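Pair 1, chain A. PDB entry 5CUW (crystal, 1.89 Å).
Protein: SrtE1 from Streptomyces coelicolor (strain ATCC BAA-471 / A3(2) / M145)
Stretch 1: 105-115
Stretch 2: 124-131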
# COMPACT_ATOMS: atom_id res chain seq x y z
N ILE A 105 -5.14 2.08 -9.24
CA ILE A 105 -5.29 2.73 -7.94
C ILE A 105 -5.63 4.21 -8.11
O ILE A 105 -6.08 4.85 -7.16
CB ILE A 105 -4.04 2.57 -7.02
CG1 ILE A 105 -2.80 3.27 -7.60
CG2 ILE A 105 -3.77 1.08 -6.74
CD1 ILE A 105 -1.59 3.32 -6.58
N ASN A 106 -5.47 4.76 -9.31
CA ASN A 106 -5.88 6.14 -9.55
C ASN A 106 -7.39 6.25 -9.71
O ASN A 106 -7.90 7.35 -9.91
CB ASN A 106 -5.18 6.73 -10.77
CG ASN A 106 -5.46 5.96 -12.04
OD1 ASN A 106 -5.78 4.77 -12.02
ND2 ASN A 106 -5.34 6.64 -13.17
N LYS A 107 -8.11 5.13 -9.62
CA LYS A 107 -9.57 5.18 -9.69
C LYS A 107 -10.19 5.16 -8.30
O LYS A 107 -11.41 5.26 -8.14
CB LYS A 107 -10.10 4.03 -10.53
CG LYS A 107 -9.73 4.12 -12.00
CD LYS A 107 -10.15 5.47 -12.58
CE LYS A 107 -9.82 5.58 -14.07
NZ LYS A 107 -9.95 6.98 -14.57
N LEU A 108 -9.35 5.06 -7.28
CA LEU A 108 -9.81 5.17 -5.90
C LEU A 108 -10.27 6.60 -5.58
O LEU A 108 -9.64 7.56 -6.00
CB LEU A 108 -8.70 4.76 -4.95
CG LEU A 108 -8.40 3.26 -5.05
CD1 LEU A 108 -7.29 2.85 -4.10
CD2 LEU A 108 -9.68 2.48 -4.79
N GLU A 109 -11.35 6.70 -4.83
CA GLU A 109 -11.91 7.97 -4.40
C GLU A 109 -11.95 8.00 -2.88
O GLU A 109 -11.97 6.95 -2.25
CB GLU A 109 -13.32 8.15 -4.97
CG GLU A 109 -13.34 8.27 -6.48
CD GLU A 109 -14.74 8.35 -7.03
OE1 GLU A 109 -15.68 7.86 -6.36
OE2 GLU A 109 -14.90 8.89 -8.15
N PRO A 110 -11.95 9.21 -2.28
CA PRO A 110 -11.95 9.32 -0.82
C PRO A 110 -13.03 8.47 -0.16
O PRO A 110 -14.20 8.59 -0.51
CB PRO A 110 -12.20 10.81 -0.59
CG PRO A 110 -11.55 11.46 -1.76
CD PRO A 110 -11.87 10.53 -2.92
N GLY A 111 -12.64 7.62 0.78
CA GLY A 111 -13.60 6.75 1.43
C GLY A 111 -13.56 5.31 0.96
O GLY A 111 -14.07 4.43 1.66
N ASP A 112 -12.96 5.06 -0.20
CA ASP A 112 -12.87 3.69 -0.72
C ASP A 112 -11.95 2.84 0.16
O ASP A 112 -10.80 3.20 0.42
CB ASP A 112 -12.37 3.66 -2.17
CG ASP A 112 -13.38 4.22 -3.15
OD1 ASP A 112 -14.58 4.29 -2.80
OD2 ASP A 112 -12.99 4.57 -4.28
N PRO A 113 -12.46 1.70 0.62
CA PRO A 113 -11.69 0.85 1.55
C PRO A 113 -10.51 0.10 0.92
O PRO A 113 -10.57 -0.36 -0.22
CB PRO A 113 -12.73 -0.14 2.06
CG PRO A 113 -13.77 -0.18 0.98
CD PRO A 113 -13.83 1.21 0.43
N ILE A 114 -9.46 -0.02 1.72
CA ILE A 114 -8.27 -0.79 1.40
C ILE A 114 -8.00 -1.65 2.62
O ILE A 114 -7.78 -1.12 3.71
CB ILE A 114 -7.05 0.12 1.11
CG1 ILE A 114 -7.33 1.00 -0.11
CG2 ILE A 114 -5.79 -0.69 0.93
CD1 ILE A 114 -6.75 2.40 0.01
N VAL A 115 -8.03 -2.97 2.46
CA VAL A 115 -7.97 -3.83 3.63
C VAL A 115 -6.71 -4.70 3.67
O VAL A 115 -6.41 -5.44 2.73
CB VAL A 115 -9.20 -4.75 3.71
CG1 VAL A 115 -9.12 -5.66 4.94
CG2 VAL A 115 -10.50 -3.92 3.72
N VAL A 124 -8.57 -2.04 8.31
CA VAL A 124 -9.33 -1.34 7.27
C VAL A 124 -8.89 0.10 7.14
O VAL A 124 -9.04 0.88 8.07
CB VAL A 124 -10.85 -1.38 7.55
CG1 VAL A 124 -11.60 -0.59 6.47
CG2 VAL A 124 -11.34 -2.82 7.62
N TYR A 125 -8.34 0.45 5.98
CA TYR A 125 -8.02 1.82 5.65
C TYR A 125 -9.02 2.38 4.65
O TYR A 125 -9.64 1.63 3.90
CB TYR A 125 -6.62 1.94 5.05
CG TYR A 125 -5.48 1.44 5.92
CD1 TYR A 125 -5.15 0.09 5.93
CD2 TYR A 125 -4.71 2.31 6.67
CE1 TYR A 125 -4.09 -0.39 6.70
CE2 TYR A 125 -3.63 1.83 7.46
CZ TYR A 125 -3.33 0.49 7.46
OH TYR A 125 -2.27 0.02 8.23
N LYS A 126 -9.16 3.70 4.64
CA LYS A 126 -9.92 4.35 3.57
C LYS A 126 -9.05 5.36 2.83
O LYS A 126 -8.24 6.08 3.44
CB LYS A 126 -11.17 5.01 4.15
CG LYS A 126 -12.22 3.97 4.51
CD LYS A 126 -13.57 4.56 4.88
CE LYS A 126 -14.53 3.47 5.32
NZ LYS A 126 -15.71 4.02 6.04
N MET A 127 -9.19 5.38 1.51
CA MET A 127 -8.42 6.27 0.65
C MET A 127 -8.64 7.71 1.08
O MET A 127 -9.77 8.11 1.37
CB MET A 127 -8.81 6.07 -0.82
CG MET A 127 -8.00 6.88 -1.84
SD MET A 127 -8.66 8.52 -2.23
CE MET A 127 -7.39 9.14 -3.33
N ALA A 128 -7.57 8.49 1.16
CA ALA A 128 -7.67 9.87 1.63
C ALA A 128 -7.09 10.87 0.65
O ALA A 128 -7.62 11.96 0.48
CB ALA A 128 -6.98 10.02 2.98
N SER A 129 -5.99 10.51 -0.00
CA SER A 129 -5.23 11.50 -0.75
C SER A 129 -4.47 10.87 -1.91
O SER A 129 -4.07 9.71 -1.84
CB SER A 129 -4.25 12.21 0.21
OG SER A 129 -3.48 13.17 -0.47
N ILE A 130 -4.29 11.61 -3.00
CA ILE A 130 -3.55 11.07 -4.14
C ILE A 130 -2.56 12.07 -4.72
O ILE A 130 -2.85 13.26 -4.85
CB ILE A 130 -4.51 10.60 -5.25
CG1 ILE A 130 -3.72 10.03 -6.41
CG2 ILE A 130 -5.38 11.77 -5.71
CD1 ILE A 130 -4.56 9.32 -7.43
N LEU A 131 -1.37 11.57 -5.05
CA LEU A 131 -0.34 12.32 -5.76
C LEU A 131 -0.12 11.57 -7.07
O LEU A 131 0.56 10.55 -7.09
CB LEU A 131 0.94 12.42 -4.91
CG LEU A 131 2.23 13.05 -5.48
CD1 LEU A 131 2.00 14.48 -5.94
CD2 LEU A 131 3.37 13.02 -4.45

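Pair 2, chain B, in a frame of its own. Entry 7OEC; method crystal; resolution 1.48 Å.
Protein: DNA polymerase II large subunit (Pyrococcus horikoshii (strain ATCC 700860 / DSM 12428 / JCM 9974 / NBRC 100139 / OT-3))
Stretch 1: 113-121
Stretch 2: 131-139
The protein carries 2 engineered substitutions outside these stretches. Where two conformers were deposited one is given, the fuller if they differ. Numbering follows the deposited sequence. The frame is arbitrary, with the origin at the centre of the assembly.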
# COMPACT_ATOMS: atom_id res chain seq x y z
N GLU B 113 15.24 -5.48 -1.60
CA GLU B 113 16.40 -4.62 -1.71
C GLU B 113 16.40 -3.48 -0.69
O GLU B 113 17.41 -2.76 -0.59
CB GLU B 113 16.42 -3.96 -3.08
CG GLU B 113 16.55 -4.88 -4.26
CD GLU B 113 16.28 -4.14 -5.66
OE1 GLU B 113 15.45 -3.16 -5.84
OE2 GLU B 113 16.95 -4.58 -6.62
N VAL B 114 15.30 -3.27 0.03
CA VAL B 114 15.26 -2.24 1.06
C VAL B 114 16.22 -2.65 2.17
O VAL B 114 16.37 -3.85 2.47
CB VAL B 114 13.82 -2.08 1.57
CG1 VAL B 114 13.74 -1.06 2.73
CG2 VAL B 114 12.90 -1.59 0.45
N ARG B 115 16.86 -1.66 2.80
CA ARG B 115 17.83 -1.89 3.85
C ARG B 115 17.46 -1.13 5.11
O ARG B 115 16.85 -0.06 5.05
CB ARG B 115 19.23 -1.44 3.42
CG ARG B 115 19.79 -2.26 2.20
CD ARG B 115 20.04 -3.72 2.62
NE ARG B 115 20.44 -4.63 1.54
CZ ARG B 115 19.64 -5.51 0.92
NH1 ARG B 115 18.34 -5.64 1.23
NH2 ARG B 115 20.15 -6.28 -0.04
N GLU B 116 17.85 -1.70 6.25
CA GLU B 116 17.75 -0.95 7.49
C GLU B 116 18.44 0.40 7.31
O GLU B 116 19.53 0.50 6.74
CB GLU B 116 18.40 -1.72 8.64
CG GLU B 116 17.58 -2.83 9.15
CD GLU B 116 18.31 -3.58 10.28
OE1 GLU B 116 19.35 -3.07 10.79
OE2 GLU B 116 17.87 -4.67 10.64
N GLY B 117 17.78 1.44 7.84
CA GLY B 117 18.25 2.79 7.73
C GLY B 117 17.71 3.54 6.55
O GLY B 117 17.89 4.77 6.49
N ASN B 118 17.11 2.85 5.58
CA ASN B 118 16.44 3.57 4.50
C ASN B 118 15.28 4.37 5.10
O ASN B 118 14.70 3.99 6.12
CB ASN B 118 15.87 2.62 3.43
CG ASN B 118 16.92 1.96 2.55
OD1 ASN B 118 16.57 1.10 1.74
ND2 ASN B 118 18.20 2.33 2.69
N ILE B 119 14.92 5.48 4.45
CA ILE B 119 13.87 6.37 4.94
C ILE B 119 12.54 6.08 4.24
O ILE B 119 12.47 6.06 3.00
CB ILE B 119 14.26 7.84 4.75
CG1 ILE B 119 15.55 8.14 5.52
CG2 ILE B 119 13.11 8.80 5.12
CD1 ILE B 119 15.44 8.03 7.02
N ILE B 120 11.47 5.97 5.03
CA ILE B 120 10.09 5.88 4.57
C ILE B 120 9.39 7.18 4.93
O ILE B 120 9.69 7.79 5.97
CB ILE B 120 9.40 4.69 5.27
CG1 ILE B 120 10.10 3.38 4.97
CG2 ILE B 120 7.93 4.63 4.97
CD1 ILE B 120 9.96 2.93 3.56
N ILE B 121 8.47 7.63 4.08
CA ILE B 121 7.71 8.85 4.32
C ILE B 121 6.36 8.46 4.91
O ILE B 121 5.66 7.60 4.38
CB ILE B 121 7.54 9.67 3.02
CG1 ILE B 121 8.92 10.07 2.48
CG2 ILE B 121 6.60 10.83 3.21
CD1 ILE B 121 9.76 10.84 3.44
N LEU B 131 6.68 13.34 6.74
CA LEU B 131 7.65 13.12 7.80
C LEU B 131 8.50 11.91 7.45
O LEU B 131 8.03 10.98 6.83
CB LEU B 131 6.93 12.85 9.15
CG LEU B 131 6.06 14.04 9.58
CD1 LEU B 131 5.14 13.61 10.71
CD2 LEU B 131 6.94 15.21 10.00
N LYS B 132 9.75 11.91 7.88
CA LYS B 132 10.70 10.83 7.61
C LYS B 132 10.88 9.91 8.81
O LYS B 132 11.16 10.36 9.93
CB LYS B 132 12.07 11.45 7.33
CG LYS B 132 12.13 12.34 6.12
CD LYS B 132 13.57 12.90 5.92
CE LYS B 132 13.62 13.82 4.69
NZ LYS B 132 14.96 14.42 4.42
N VAL B 133 10.79 8.60 8.55
CA VAL B 133 11.08 7.59 9.56
C VAL B 133 12.02 6.54 8.97
O VAL B 133 11.83 6.09 7.83
CB VAL B 133 9.83 6.90 10.17
CG1 VAL B 133 8.99 7.91 10.95
CG2 VAL B 133 9.02 6.19 9.13
N ALA B 134 12.99 6.11 9.74
CA ALA B 134 13.92 5.11 9.25
C ALA B 134 13.38 3.68 9.41
O ALA B 134 12.66 3.36 10.36
CB ALA B 134 15.24 5.24 10.01
N VAL B 135 13.76 2.80 8.48
CA VAL B 135 13.55 1.37 8.65
C VAL B 135 14.48 0.89 9.74
O VAL B 135 15.71 1.04 9.64
CB VAL B 135 13.80 0.60 7.34
CG1 VAL B 135 13.64 -0.90 7.55
CG2 VAL B 135 12.84 1.05 6.24
N LYS B 136 13.91 0.26 10.77
CA LYS B 136 14.66 -0.19 11.93
C LYS B 136 14.93 -1.69 11.88
O LYS B 136 16.02 -2.14 12.27
CB LYS B 136 13.92 0.19 13.23
CG LYS B 136 14.68 -0.20 14.52
CD LYS B 136 13.95 0.25 15.80
CE LYS B 136 12.55 -0.41 15.92
NZ LYS B 136 12.51 -1.93 15.79
N LYS B 137 13.99 -2.45 11.32
CA LYS B 137 14.15 -3.89 11.28
C LYS B 137 13.40 -4.44 10.09
O LYS B 137 12.32 -3.95 9.76
CB LYS B 137 13.62 -4.56 12.54
CG LYS B 137 14.02 -6.02 12.62
CD LYS B 137 13.51 -6.67 13.90
CE LYS B 137 13.96 -8.14 14.03
NZ LYS B 137 15.37 -8.30 14.59
N ILE B 138 13.94 -5.47 9.47
CA ILE B 138 13.33 -6.12 8.33
C ILE B 138 13.26 -7.61 8.64
O ILE B 138 14.24 -8.21 9.09
CB ILE B 138 14.13 -5.88 7.05
CG1 ILE B 138 14.26 -4.38 6.86
CG2 ILE B 138 13.42 -6.53 5.85
CD1 ILE B 138 15.03 -4.03 5.62
N GLU B 139 12.07 -8.19 8.43
CA GLU B 139 11.84 -9.60 8.68
C GLU B 139 11.26 -10.29 7.47
O GLU B 139 10.39 -9.74 6.79
CB GLU B 139 10.77 -9.82 9.77
CG GLU B 139 11.06 -9.15 11.08
CD GLU B 139 10.15 -9.62 12.16
OE1 GLU B 139 8.93 -9.69 11.93
OE2 GLU B 139 10.65 -9.95 13.22

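Both pairs set a type II beta turn and the strand that follows it against an antiparallel strand. The 14 central residues superpose with an RMSD of 0.8 Å. The angle between strand directions is 141° in pair 1 and 138° in pair 2. The turn runs from Glu109(A) to Asp112(A) and from Arg115(B) to Asn118(B).

Four backbone hydrogen bonds join the stretches in each pair. In pair 1, Gly111(A) N donates to Met127(A) O at 3.0 Å, and Met127(A) N donates to Asp112(A) O at 2.9 Å. In pair 2, Gly117(B) N to Val135(B) O and Val135(B) N to Asn118(B) O are both 2.8 Å. The next two bonds join Ile114(A) with Tyr125(A), and Ile120(B) with Val133(B), each through both backbone groups. The turn is therefore tied directly to the strand that it faces.

Gly111(A) matches Gly117(B). Both have positive phi, 104° and 93°. A CB there would be jammed against the carbonyl O of the preceding residue, so the backbone angles themselves call for glycine.

Asp112(A) and Asn118(B) also match, with side-chain centres 0.4 Å apart. Each closes its turn twice. Asp112(A) N donates to Glu109(A) O, and Asn118(B) N donates to Arg115(B) O, both at 3.0 Å. The side chain accepts from the backbone N of that same first residue: Glu109(A) N to Asp112(A) OD2 is 2.7 Å, and Arg115(B) N to Asn118(B) OD1 is 3.0 Å. A carboxylate and an amide oxygen do the same job.

The packing against the turn differs. The CA-to-CB bond of Met127(A) points toward the other stretch, which covers 119 Å² of the residue, the largest area in pair 1. Its SD lies 3.4 Å from Glu109(A) C and 3.8 Å from Pro110(A) CD, and its CG is 3.8 Å from Leu108(A) CB. Val135(B) takes this position in pair 2. It is shorter, and its CG2 meets Val114(B) CG1 at 4.2 Å and Ile120(B) CG1 at 3.8 Å. Ile138(B) supplies further cover: its CD1 lies 3.4 Å from Val114(B) O and 3.7 Å from Glu116(B) N. The matching Ile130(A) makes no contact within 4.5 Å with Leu108(A), Glu109(A) or Pro110(A). One long side chain in pair 1 thus covers ground that two branched ones share in pair 2.

Pro110(A) matches Glu116(B). The proline ring rests on the methionine sulfur. The glutamate reaches along the other strand, with CD 3.4 Å from Lys136(B) O.

On the strand face of Pro113(A) and Lys126(A), the lysine CD comes within 3.3 Å of Gly111(A) O. The matching pair in pair 2 is Ile119(B) and Ala134(B), where Ile119(B) CD1 is 4.1 Å from Ala134(B) CB. There the longer side chain sits on the turn-side strand. On the other face, Ile114(A) matches Ile120(B), with side-chain centres 0.5 Å apart. Their partners are Tyr125(A) and Val133(B), an aromatic ring and a small branched side chain.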